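Local coordinates for uncharacterized protein (Thermus thermophilus HB8, PDB 6SCE) that is a DNA nuclease of Type III CRISPR defence with CARF sensor domains, switched on by the binding of cyclic oligoadenylate, at residues A[50-55]-A[147-152]; A[138-143]-A[155-160]; A[171-176]-A[217-222]. One frame throughout, in Å; residues are numbered along the deposited sequence.

Interaction 1: residues A[50-55]-A[147-152]; sequences RQAFFR and YLEPLG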
loop_
_atom_site.group_PDB
_atom_site.type_symbol
_atom_site.label_atom_id
_atom_site.label_comp_id
_atom_site.label_asym_id
_atom_site.label_seq_id
_atom_site.Cartn_x
_atom_site.Cartn_y
_atom_site.Cartn_z
ATOM N N ARG A 50 -6.999 16.136 -9.808
ATOM C CA ARG A 50 -6.676 17.377 -9.196
ATOM C C ARG A 50 -7.191 18.550 -10.044
ATOM O O ARG A 50 -7.711 19.515 -9.486
ATOM C CB ARG A 50 -5.167 17.510 -8.944
ATOM C CG ARG A 50 -4.796 18.794 -8.236
ATOM C CD ARG A 50 -3.315 18.852 -7.921
ATOM N NE ARG A 50 -2.938 17.826 -6.952
ATOM C CZ ARG A 50 -1.698 17.575 -6.551
ATOM N NH1 ARG A 50 -0.667 18.247 -7.051
ATOM N NH2 ARG A 50 -1.485 16.606 -5.686
ATOM N N GLN A 51 -7.047 18.472 -11.368
ATOM C CA GLN A 51 -7.594 19.525 -12.234
ATOM C C GLN A 51 -9.108 19.569 -12.151
ATOM O O GLN A 51 -9.676 20.647 -12.191
ATOM C CB GLN A 51 -7.095 19.414 -13.690
ATOM C CG GLN A 51 -5.598 19.681 -13.803
ATOM C CD GLN A 51 -5.168 20.991 -13.127
ATOM O OE1 GLN A 51 -5.789 22.035 -13.334
ATOM N NE2 GLN A 51 -4.125 20.930 -12.291
ATOM N N ALA A 52 -9.754 18.416 -11.998
ATOM C CA ALA A 52 -11.200 18.379 -11.797
ATOM C C ALA A 52 -11.607 19.060 -10.478
ATOM O O ALA A 52 -12.612 19.763 -10.395
ATOM C CB ALA A 52 -11.694 16.957 -11.857
ATOM N N PHE A 53 -10.798 18.883 -9.445
ATOM C CA PHE A 53 -11.028 19.520 -8.186
ATOM C C PHE A 53 -10.902 21.049 -8.338
ATOM O O PHE A 53 -11.753 21.805 -7.852
ATOM C CB PHE A 53 -10.031 18.984 -7.159
ATOM C CG PHE A 53 -10.054 19.680 -5.828
ATOM C CD1 PHE A 53 -11.235 19.874 -5.138
ATOM C CD2 PHE A 53 -8.866 20.103 -5.240
ATOM C CE1 PHE A 53 -11.247 20.512 -3.908
ATOM C CE2 PHE A 53 -8.871 20.678 -3.989
ATOM C CZ PHE A 53 -10.065 20.895 -3.318
ATOM N N PHE A 54 -9.873 21.493 -9.027
ATOM C CA PHE A 54 -9.679 22.921 -9.254
ATOM C C PHE A 54 -10.804 23.550 -10.100
ATOM O O PHE A 54 -11.232 24.661 -9.818
ATOM C CB PHE A 54 -8.314 23.210 -9.884
ATOM C CG PHE A 54 -7.143 22.948 -8.966
ATOM C CD1 PHE A 54 -7.307 22.871 -7.588
ATOM C CD2 PHE A 54 -5.858 22.791 -9.488
ATOM C CE1 PHE A 54 -6.226 22.637 -6.745
ATOM C CE2 PHE A 54 -4.790 22.559 -8.637
ATOM C CZ PHE A 54 -4.982 22.488 -7.273
ATOM N N ARG A 55 -11.329 22.791 -11.042
ATOM C CA ARG A 55 -12.529 23.188 -11.786
ATOM C C ARG A 55 -13.744 23.357 -10.882
ATOM O O ARG A 55 -14.491 24.320 -11.011
ATOM C CB ARG A 55 -12.805 22.168 -12.912
ATOM C CG ARG A 55 -14.048 22.427 -13.733
ATOM C CD ARG A 55 -14.303 21.273 -14.700
ATOM N NE ARG A 55 -15.604 21.385 -15.370
ATOM C CZ ARG A 55 -16.050 20.554 -16.313
ATOM N NH1 ARG A 55 -17.243 20.758 -16.854
ATOM N NH2 ARG A 55 -15.317 19.515 -16.708
ATOM N N TYR A 147 -13.755 12.187 -9.731
ATOM C CA TYR A 147 -13.106 10.913 -10.091
ATOM C C TYR A 147 -13.484 10.427 -11.483
ATOM O O TYR A 147 -12.618 10.044 -12.273
ATOM C CB TYR A 147 -13.505 9.806 -9.131
ATOM C CG TYR A 147 -13.014 9.914 -7.688
ATOM C CD1 TYR A 147 -12.179 10.949 -7.260
ATOM C CD2 TYR A 147 -13.383 8.945 -6.758
ATOM C CE1 TYR A 147 -11.731 10.997 -5.943
ATOM C CE2 TYR A 147 -12.944 8.991 -5.438
ATOM C CZ TYR A 147 -12.113 10.010 -5.038
ATOM O OH TYR A 147 -11.656 10.046 -3.721
ATOM N N LEU A 148 -14.782 10.372 -11.766
ATOM C CA LEU A 148 -15.213 9.687 -12.980
ATOM C C LEU A 148 -15.058 10.558 -14.224
ATOM O O LEU A 148 -14.460 10.143 -15.225
ATOM C CB LEU A 148 -16.633 9.195 -12.833
ATOM C CG LEU A 148 -16.858 8.275 -11.647
ATOM C CD1 LEU A 148 -18.289 7.789 -11.663
ATOM C CD2 LEU A 148 -15.884 7.103 -11.621
ATOM N N GLU A 149 -15.541 11.784 -14.149
ATOM C CA GLU A 149 -15.418 12.699 -15.272
ATOM C C GLU A 149 -13.965 12.863 -15.736
ATOM O O GLU A 149 -13.679 12.709 -16.928
ATOM C CB GLU A 149 -16.073 14.051 -14.939
ATOM C CG GLU A 149 -16.057 15.054 -16.084
ATOM C CD GLU A 149 -14.679 15.673 -16.337
ATOM O OE1 GLU A 149 -13.942 15.973 -15.357
ATOM O OE2 GLU A 149 -14.329 15.887 -17.529
ATOM N N PRO A 150 -13.029 13.178 -14.821
ATOM C CA PRO A 150 -11.660 13.326 -15.345
ATOM C C PRO A 150 -11.028 12.053 -15.908
ATOM O O PRO A 150 -10.078 12.149 -16.650
ATOM C CB PRO A 150 -10.857 13.799 -14.120
ATOM C CG PRO A 150 -11.665 13.401 -12.958
ATOM C CD PRO A 150 -13.096 13.561 -13.404
ATOM N N LEU A 151 -11.510 10.874 -15.511
ATOM C CA LEU A 151 -11.000 9.625 -16.056
ATOM C C LEU A 151 -11.733 9.219 -17.364
ATOM O O LEU A 151 -11.473 8.156 -17.900
ATOM C CB LEU A 151 -11.162 8.493 -15.040
ATOM C CG LEU A 151 -10.274 8.486 -13.788
ATOM C CD1 LEU A 151 -10.767 7.458 -12.784
ATOM C CD2 LEU A 151 -8.827 8.224 -14.138
ATOM N N GLY A 152 -12.670 10.036 -17.828
ATOM C CA GLY A 152 -13.421 9.761 -19.049
ATOM C C GLY A 152 -14.441 8.640 -18.892
ATOM O O GLY A 152 -14.793 7.971 -19.867
#
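The Schellman turn that closes helix 140-148 rests against helix 44-59, where P150 meets A52 and E149 faces R55. The ring of P150 arrives CG first, with CG 3.7 Å from A52 CB; P150 CB and CD each lie 4.0 Å from the same methyl, which is therefore set against one end of the pyrrolidine ring. Alanine suits this place because its short side chain lets the two backbones come close, the CA atoms of A52 and P150 being 6.2 Å apart. Proline suits the other side because its ring is stiff and apolar. The same ring also touches K48 and K49, so it lies along the surface of helix 44-59.

Beyond this small apolar patch, two long charged side chains close the outer edge. R55 is extended from CG to NE, while E149 bends back at chi2 (-74°), and the two cross almost at right angles. The carboxylate meets the edge of the guanidinium near its plane, with the planes of the two groups 71° apart. R55 NH2 lies 3.8 Å from E149 OE2, a long salt bridge without a hydrogen bond. Both residues are exposed, so this attraction is probably modest; R55 NE has a second weak, long ion pair with E59.

The turn itself is held by G152 N bonding to E149 O (3.0 Å) and E153 N to L148 O. G152 has a positive phi of 73°, which glycine adopts easily. Y147, just before this turn, bonds through its OH to D13 and to an adenine base of the bound RNA. The whole is a Schellman C-cap docked on the helix that joins parallel strands 33-38 and 64-67, the beta-alpha-beta arrangement expected of a Rossmann-like CARF domain.

Interaction 2: residues A[138-143]-A[155-160]; sequences LTLEEY and WERVSP. With nucleotides of chain B.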
loop_
_atom_site.group_PDB
_atom_site.type_symbol
_atom_site.label_atom_id
_atom_site.label_comp_id
_atom_site.label_asym_id
_atom_site.label_seq_id
_atom_site.Cartn_x
_atom_site.Cartn_y
_atom_site.Cartn_z
ATOM N N LEU A 138 -19.348 13.669 0.876
ATOM C CA LEU A 138 -19.450 13.829 -0.558
ATOM C C LEU A 138 -20.610 12.969 -1.119
ATOM O O LEU A 138 -20.834 11.810 -0.703
ATOM C CB LEU A 138 -18.136 13.449 -1.256
ATOM C CG LEU A 138 -17.124 14.588 -1.438
ATOM C CD1 LEU A 138 -16.822 15.308 -0.145
ATOM C CD2 LEU A 138 -15.863 14.029 -2.090
ATOM N N THR A 139 -21.295 13.541 -2.083
ATOM C CA THR A 139 -22.386 12.870 -2.784
ATOM C C THR A 139 -21.821 12.090 -3.954
ATOM O O THR A 139 -20.667 12.248 -4.363
ATOM C CB THR A 139 -23.384 13.907 -3.341
ATOM O OG1 THR A 139 -22.727 14.687 -4.347
ATOM C CG2 THR A 139 -23.935 14.816 -2.209
ATOM N N LEU A 140 -22.649 11.251 -4.541
ATOM C CA LEU A 140 -22.256 10.526 -5.732
ATOM C C LEU A 140 -21.888 11.490 -6.826
ATOM O O LEU A 140 -20.919 11.274 -7.556
ATOM C CB LEU A 140 -23.352 9.548 -6.180
ATOM C CG LEU A 140 -22.874 8.632 -7.320
ATOM C CD1 LEU A 140 -23.408 7.218 -7.208
ATOM C CD2 LEU A 140 -23.182 9.225 -8.690
ATOM N N GLU A 141 -22.655 12.570 -6.964
ATOM C CA GLU A 141 -22.381 13.508 -8.046
ATOM C C GLU A 141 -21.034 14.211 -7.836
ATOM O O GLU A 141 -20.320 14.494 -8.795
ATOM C CB GLU A 141 -23.471 14.563 -8.115
ATOM C CG GLU A 141 -24.785 14.028 -8.646
ATOM C CD GLU A 141 -25.471 13.053 -7.721
ATOM O OE1 GLU A 141 -25.356 13.169 -6.455
ATOM O OE2 GLU A 141 -26.131 12.138 -8.307
ATOM N N GLU A 142 -20.726 14.499 -6.584
ATOM C CA GLU A 142 -19.400 15.123 -6.249
ATOM C C GLU A 142 -18.263 14.141 -6.586
ATOM O O GLU A 142 -17.285 14.521 -7.200
ATOM C CB GLU A 142 -19.403 15.568 -4.806
ATOM C CG GLU A 142 -20.148 16.882 -4.611
ATOM C CD GLU A 142 -20.431 17.254 -3.182
ATOM O OE1 GLU A 142 -20.554 16.355 -2.322
ATOM O OE2 GLU A 142 -20.533 18.491 -2.892
ATOM N N TYR A 143 -18.400 12.861 -6.197
ATOM C CA TYR A 143 -17.409 11.870 -6.617
ATOM C C TYR A 143 -17.309 11.714 -8.120
ATOM O O TYR A 143 -16.219 11.560 -8.643
ATOM C CB TYR A 143 -17.679 10.523 -5.962
ATOM C CG TYR A 143 -17.112 10.408 -4.596
ATOM C CD1 TYR A 143 -15.737 10.366 -4.402
ATOM C CD2 TYR A 143 -17.917 10.353 -3.490
ATOM C CE1 TYR A 143 -15.199 10.220 -3.144
ATOM C CE2 TYR A 143 -17.382 10.192 -2.225
ATOM C CZ TYR A 143 -16.017 10.148 -2.057
ATOM O OH TYR A 143 -15.471 10.035 -0.778
ATOM N N TRP A 155 -21.252 7.505 -16.856
ATOM C CA TRP A 155 -21.963 6.842 -15.803
ATOM C C TRP A 155 -23.417 7.196 -15.834
ATOM O O TRP A 155 -23.795 8.206 -16.408
ATOM C CB TRP A 155 -21.338 7.209 -14.460
ATOM C CG TRP A 155 -21.332 8.671 -14.231
ATOM C CD1 TRP A 155 -20.442 9.580 -14.720
ATOM C CD2 TRP A 155 -22.278 9.394 -13.486
ATOM N NE1 TRP A 155 -20.760 10.826 -14.301
ATOM C CE2 TRP A 155 -21.901 10.753 -13.552
ATOM C CE3 TRP A 155 -23.404 9.039 -12.770
ATOM C CZ2 TRP A 155 -22.607 11.746 -12.924
ATOM C CZ3 TRP A 155 -24.105 10.031 -12.127
ATOM C CH2 TRP A 155 -23.708 11.371 -12.213
ATOM N N GLU A 156 -24.220 6.347 -15.216
ATOM C CA GLU A 156 -25.642 6.595 -15.042
ATOM C C GLU A 156 -26.110 6.046 -13.720
ATOM O O GLU A 156 -25.637 4.978 -13.259
ATOM C CB GLU A 156 -26.423 5.961 -16.185
ATOM C CG GLU A 156 -26.199 4.476 -16.324
ATOM C CD GLU A 156 -26.879 3.922 -17.549
ATOM O OE1 GLU A 156 -27.705 2.991 -17.385
ATOM O OE2 GLU A 156 -26.601 4.451 -18.653
ATOM N N ARG A 157 -27.044 6.764 -13.105
ATOM C CA ARG A 157 -27.540 6.404 -11.799
ATOM C C ARG A 157 -28.383 5.141 -11.871
ATOM O O ARG A 157 -29.176 4.964 -12.795
ATOM C CB ARG A 157 -28.350 7.533 -11.173
ATOM C CG ARG A 157 -27.537 8.798 -10.825
ATOM C CD ARG A 157 -26.720 8.578 -9.564
ATOM N NE ARG A 157 -27.584 8.314 -8.428
ATOM C CZ ARG A 157 -28.153 9.243 -7.672
ATOM N NH1 ARG A 157 -27.927 10.538 -7.896
ATOM N NH2 ARG A 157 -28.954 8.877 -6.685
ATOM N N VAL A 158 -28.213 4.277 -10.884
ATOM C CA VAL A 158 -28.973 3.032 -10.824
ATOM C C VAL A 158 -29.328 2.804 -9.401
ATOM O O VAL A 158 -28.736 3.400 -8.484
ATOM C CB VAL A 158 -28.193 1.811 -11.356
ATOM C CG1 VAL A 158 -27.966 1.927 -12.841
ATOM C CG2 VAL A 158 -26.880 1.618 -10.593
ATOM N N SER A 159 -30.284 1.918 -9.193
ATOM C CA SER A 159 -30.657 1.556 -7.866
ATOM C C SER A 159 -29.437 0.926 -7.169
ATOM O O SER A 159 -28.746 0.121 -7.779
ATOM C CB SER A 159 -31.814 0.539 -7.914
ATOM O OG SER A 159 -31.999 0.069 -6.616
ATOM N N PRO A 160 -29.175 1.268 -5.900
ATOM C CA PRO A 160 -27.982 0.661 -5.280
ATOM C C PRO A 160 -28.192 -0.795 -4.864
ATOM O O PRO A 160 -29.334 -1.226 -4.699
ATOM C CB PRO A 160 -27.762 1.535 -4.043
ATOM C CG PRO A 160 -29.140 1.971 -3.687
ATOM C CD PRO A 160 -29.765 2.284 -5.019
ATOM P P A B 2 -3.693 11.836 -0.178
ATOM O OP1 A B 2 -4.025 11.204 -1.492
ATOM O OP2 A B 2 -3.857 13.313 0.062
ATOM O "O5'" A B 2 -4.559 11.073 0.936
ATOM C "C5'" A B 2 -4.617 11.637 2.267
ATOM C "C4'" A B 2 -5.524 10.794 3.127
ATOM O "O4'" A B 2 -6.881 10.915 2.622
ATOM C "C3'" A B 2 -5.209 9.305 3.171
ATOM O "O3'" A B 2 -5.357 8.783 4.490
ATOM C "C2'" A B 2 -6.277 8.697 2.265
ATOM O "O2'" A B 2 -6.612 7.378 2.638
ATOM C "C1'" A B 2 -7.448 9.636 2.519
ATOM N N9 A B 2 -8.473 9.628 1.494
ATOM C C8 A B 2 -8.354 9.205 0.189
ATOM N N7 A B 2 -9.488 9.268 -0.462
ATOM C C5 A B 2 -10.407 9.737 0.463
ATOM C C6 A B 2 -11.788 10.004 0.383
ATOM N N6 A B 2 -12.529 9.752 -0.694
ATOM N N1 A B 2 -12.387 10.508 1.489
ATOM C C2 A B 2 -11.650 10.659 2.598
ATOM N N3 A B 2 -10.351 10.431 2.796
ATOM C C4 A B 2 -9.786 9.959 1.676
#
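E141 and R157 meet because both side chains leave with CG anti to the carbonyl carbon and then bend: the glutamate turns at chi2 (68°), and the arginine folds at chi2 and chi3, which brings its guanidinium round to the start of helix 140-148. They cross at about a right angle, and the carboxylate comes to the edge of the guanidinium with the two planes 50° apart. E141 OE2 and R157 NH1 form a salt bridge modelled at 2.4 Å, shorter than a normal N-O hydrogen bond, so its exact geometry is doubtful. The other oxygen, E141 OE1, has a weak hydrogen bond to Q169. With an alanine in place of E141, R157 would probably lose its carboxylate mate and its guanidinium would be freer to swing.

Under the ion pair, L140 supplies the apolar contact. Its CD2 methyl reaches W155 CZ3 at 3.6 Å and R157 CD at 3.7 Å, so one branch touches both the indole and the arginine's aliphatic portion; a branched leucine fits this double role.

T139 is the N-cap of the helix and makes a capping box with E142: E142 N donates to T139 OG1 (3.0 Å) and T139 N to E142 OE1 (2.9 Å). Threonine and glutamate suit these positions because each can accept from a backbone N-H that the first turn leaves without a helical partner. Facing the ligand, Y143 OH accepts from N6 of A2 of chain B at 3.0 Å, with the donor in the plane of the phenol and the bond nearly straight (171°). Because its proton goes to G186 O, the hydroxyl oxygen can accept from the exocyclic amine, so Y143 probably helps to recognise this base, while the E141-R157 pair probably adds electrostatic attraction between helix and edge strand.

Interaction 3: residues A[171-176]-A[217-222]; sequences ARLPGR and KRLGGQ. With nucleotides of chain B.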
loop_
_atom_site.group_PDB
_atom_site.type_symbol
_atom_site.label_atom_id
_atom_site.label_comp_id
_atom_site.label_asym_id
_atom_site.label_seq_id
_atom_site.Cartn_x
_atom_site.Cartn_y
_atom_site.Cartn_z
ATOM N N ALA A 171 -23.989 4.241 -9.232
ATOM C CA ALA A 171 -23.881 4.508 -10.660
ATOM C C ALA A 171 -23.299 3.309 -11.375
ATOM O O ALA A 171 -22.363 2.683 -10.900
ATOM C CB ALA A 171 -22.993 5.692 -10.905
ATOM N N ARG A 172 -23.844 3.008 -12.539
ATOM C CA ARG A 172 -23.266 2.054 -13.433
ATOM C C ARG A 172 -22.383 2.801 -14.412
ATOM O O ARG A 172 -22.698 3.901 -14.827
ATOM C CB ARG A 172 -24.383 1.313 -14.157
ATOM C CG ARG A 172 -23.905 0.175 -14.986
ATOM C CD ARG A 172 -25.088 -0.601 -15.551
ATOM N NE ARG A 172 -25.707 0.122 -16.648
ATOM C CZ ARG A 172 -25.287 0.076 -17.915
ATOM N NH1 ARG A 172 -24.232 -0.663 -18.264
ATOM N NH2 ARG A 172 -25.930 0.779 -18.844
ATOM N N LEU A 173 -21.250 2.205 -14.744
ATOM C CA LEU A 173 -20.334 2.757 -15.717
ATOM C C LEU A 173 -20.428 1.883 -16.960
ATOM O O LEU A 173 -19.869 0.777 -16.994
ATOM C CB LEU A 173 -18.902 2.768 -15.180
ATOM C CG LEU A 173 -18.523 3.894 -14.216
ATOM C CD1 LEU A 173 -19.476 4.027 -13.057
ATOM C CD2 LEU A 173 -17.111 3.623 -13.704
ATOM N N PRO A 174 -21.122 2.369 -17.998
ATOM C CA PRO A 174 -21.327 1.470 -19.147
ATOM C C PRO A 174 -20.018 0.974 -19.757
ATOM O O PRO A 174 -19.981 -0.135 -20.253
ATOM C CB PRO A 174 -22.122 2.341 -20.124
ATOM C CG PRO A 174 -22.932 3.224 -19.208
ATOM C CD PRO A 174 -21.925 3.602 -18.138
ATOM N N GLY A 175 -18.951 1.763 -19.666
ATOM C CA GLY A 175 -17.624 1.346 -20.109
ATOM C C GLY A 175 -16.843 0.412 -19.187
ATOM O O GLY A 175 -15.697 0.093 -19.481
ATOM N N ARG A 176 -17.423 0.013 -18.053
ATOM C CA ARG A 176 -16.715 -0.836 -17.079
ATOM C C ARG A 176 -17.632 -1.917 -16.619
ATOM O O ARG A 176 -18.336 -1.772 -15.625
ATOM C CB ARG A 176 -16.259 -0.054 -15.850
ATOM C CG ARG A 176 -15.323 1.097 -16.135
ATOM C CD ARG A 176 -13.912 0.781 -15.750
ATOM N NE ARG A 176 -12.977 1.453 -16.632
ATOM C CZ ARG A 176 -11.692 1.150 -16.723
ATOM N NH1 ARG A 176 -11.173 0.174 -15.973
ATOM N NH2 ARG A 176 -10.925 1.826 -17.571
ATOM N N LYS A 217 -9.288 0.803 -7.146
ATOM C CA LYS A 217 -8.316 1.844 -6.714
ATOM C C LYS A 217 -8.172 2.926 -7.766
ATOM O O LYS A 217 -8.078 4.120 -7.426
ATOM C CB LYS A 217 -6.960 1.232 -6.365
ATOM C CG LYS A 217 -6.918 0.333 -5.120
ATOM C CD LYS A 217 -7.841 0.732 -3.963
ATOM C CE LYS A 217 -7.629 -0.192 -2.758
ATOM N NZ LYS A 217 -8.552 0.164 -1.654
ATOM N N ARG A 218 -8.197 2.550 -9.041
ATOM C CA ARG A 218 -8.190 3.568 -10.112
ATOM C C ARG A 218 -9.428 4.461 -10.119
ATOM O O ARG A 218 -9.307 5.677 -10.225
ATOM C CB ARG A 218 -8.030 2.910 -11.485
ATOM C CG ARG A 218 -8.469 3.813 -12.622
ATOM C CD ARG A 218 -8.098 3.263 -13.997
ATOM N NE ARG A 218 -8.477 4.224 -15.038
ATOM C CZ ARG A 218 -9.711 4.390 -15.512
ATOM N NH1 ARG A 218 -10.711 3.624 -15.082
ATOM N NH2 ARG A 218 -9.944 5.304 -16.457
ATOM N N LEU A 219 -10.621 3.863 -10.050
ATOM C CA LEU A 219 -11.869 4.587 -10.053
ATOM C C LEU A 219 -12.086 5.463 -8.832
ATOM O O LEU A 219 -12.521 6.608 -8.969
ATOM C CB LEU A 219 -13.066 3.619 -10.144
ATOM C CG LEU A 219 -13.179 2.939 -11.520
ATOM C CD1 LEU A 219 -14.258 1.897 -11.519
ATOM C CD2 LEU A 219 -13.443 3.952 -12.627
ATOM N N GLY A 220 -11.850 4.900 -7.649
ATOM C CA GLY A 220 -12.266 5.520 -6.413
ATOM C C GLY A 220 -11.163 5.867 -5.441
ATOM O O GLY A 220 -11.443 6.325 -4.335
ATOM N N GLY A 221 -9.930 5.599 -5.838
ATOM C CA GLY A 221 -8.762 5.906 -5.022
ATOM C C GLY A 221 -8.438 4.947 -3.906
ATOM O O GLY A 221 -8.982 3.844 -3.777
ATOM N N GLN A 222 -7.528 5.404 -3.069
ATOM C CA GLN A 222 -6.886 4.579 -2.068
ATOM C C GLN A 222 -7.853 3.934 -1.111
ATOM O O GLN A 222 -7.601 2.814 -0.664
ATOM C CB GLN A 222 -5.885 5.458 -1.332
ATOM C CG GLN A 222 -5.073 4.820 -0.266
ATOM C CD GLN A 222 -3.986 5.754 0.292
ATOM O OE1 GLN A 222 -3.835 6.927 -0.103
ATOM N NE2 GLN A 222 -3.190 5.199 1.159
ATOM P P A B 1 1.423 8.567 3.887
ATOM O OP1 A B 1 2.240 9.327 4.886
ATOM O OP2 A B 1 0.317 7.687 4.432
ATOM O "O5'" A B 1 0.837 9.646 2.869
ATOM C "C5'" A B 1 -0.346 9.396 2.114
ATOM C "C4'" A B 1 -0.260 10.189 0.832
ATOM O "O4'" A B 1 0.718 9.575 -0.048
ATOM C "C3'" A B 1 -1.584 10.246 0.062
ATOM O "O3'" A B 1 -2.201 11.510 0.335
ATOM C "C2'" A B 1 -1.138 10.064 -1.397
ATOM O "O2'" A B 1 -0.816 11.302 -1.995
ATOM C "C1'" A B 1 0.101 9.189 -1.256
ATOM N N9 A B 1 -0.167 7.751 -1.193
ATOM C C8 A B 1 0.366 6.870 -0.294
ATOM N N7 A B 1 -0.050 5.646 -0.495
ATOM C C5 A B 1 -0.883 5.727 -1.598
ATOM C C6 A B 1 -1.631 4.759 -2.295
ATOM N N6 A B 1 -1.658 3.473 -1.954
ATOM N N1 A B 1 -2.359 5.176 -3.360
ATOM C C2 A B 1 -2.328 6.479 -3.677
ATOM N N3 A B 1 -1.674 7.477 -3.083
ATOM C C4 A B 1 -0.963 7.028 -2.036
ATOM P P A B 2 -3.693 11.836 -0.178
ATOM O OP1 A B 2 -4.025 11.204 -1.492
ATOM O OP2 A B 2 -3.857 13.313 0.062
ATOM O "O5'" A B 2 -4.559 11.073 0.936
ATOM C "C5'" A B 2 -4.617 11.637 2.267
ATOM C "C4'" A B 2 -5.524 10.794 3.127
ATOM O "O4'" A B 2 -6.881 10.915 2.622
ATOM C "C3'" A B 2 -5.209 9.305 3.171
ATOM O "O3'" A B 2 -5.357 8.783 4.490
ATOM C "C2'" A B 2 -6.277 8.697 2.265
ATOM O "O2'" A B 2 -6.612 7.378 2.638
ATOM C "C1'" A B 2 -7.448 9.636 2.519
ATOM N N9 A B 2 -8.473 9.628 1.494
ATOM C C8 A B 2 -8.354 9.205 0.189
ATOM N N7 A B 2 -9.488 9.268 -0.462
ATOM C C5 A B 2 -10.407 9.737 0.463
ATOM C C6 A B 2 -11.788 10.004 0.383
ATOM N N6 A B 2 -12.529 9.752 -0.694
ATOM N N1 A B 2 -12.387 10.508 1.489
ATOM C C2 A B 2 -11.650 10.659 2.598
ATOM N N3 A B 2 -10.351 10.431 2.796
ATOM C C4 A B 2 -9.786 9.959 1.676
#
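A type I turn from L173 to R176, closed by R176 N to L173 O (2.8 Å), follows strand 169-172 and faces the end of helix 206-220, where G221 leaves the helix with positive phi. The nearest CA atoms, of R176 and L219, are 10.1 Å apart, so side chains alone bridge the gap. L173 and L219 meet tip to tip, CD2 to CD2 at 3.8 Å, two leucines long enough to span it. Beside them R218, extended from CG to NE, sets NH1 over the centre of the R176 guanidinium, 3.0 Å above its plane, and the two flat groups are only 23° from parallel. Both are donors, so no bond joins them. E153 OE2 bridges R176 NE and R218 NH1, probably offsetting the like charges, while R218 NE pairs with E45. At the helix end K217 NZ bonds Q222 O (3.0 Å) and C224 O. The extended Q222 reaches the base of A1 of chain B, with OE1 3.5 Å from its C4. Two near-parallel guanidiniums, one laid over the other, thus share the E153 carboxylate, and the chain just past the helix lies against the bound adenylates, consistent with the cyclic-oligoadenylate pocket of a CARF domain.

The three contacts cluster on one side of the chain, their centres 11 to 15 Å apart. Interactions 1 and 2 use the two ends of helix 140-148 and meet where L148 CD1 lies 4.1 Å from W155 CG. Interaction 2 passes into interaction 3 through neighbouring strands 156-158 and 169-172, and E156 OE1 forms a salt bridge with R172 NH2 (3.2 Å). Interactions 1 and 3 touch at Y147, whose CE2 is 3.3 Å from G220 O, and at L148 against L219. Each set also reaches the bound oligoadenylate: Y147 and Y143 through adenine amines, Q222 by packing, so helix 140-148 and the end of helix 206-220 border one ligand site.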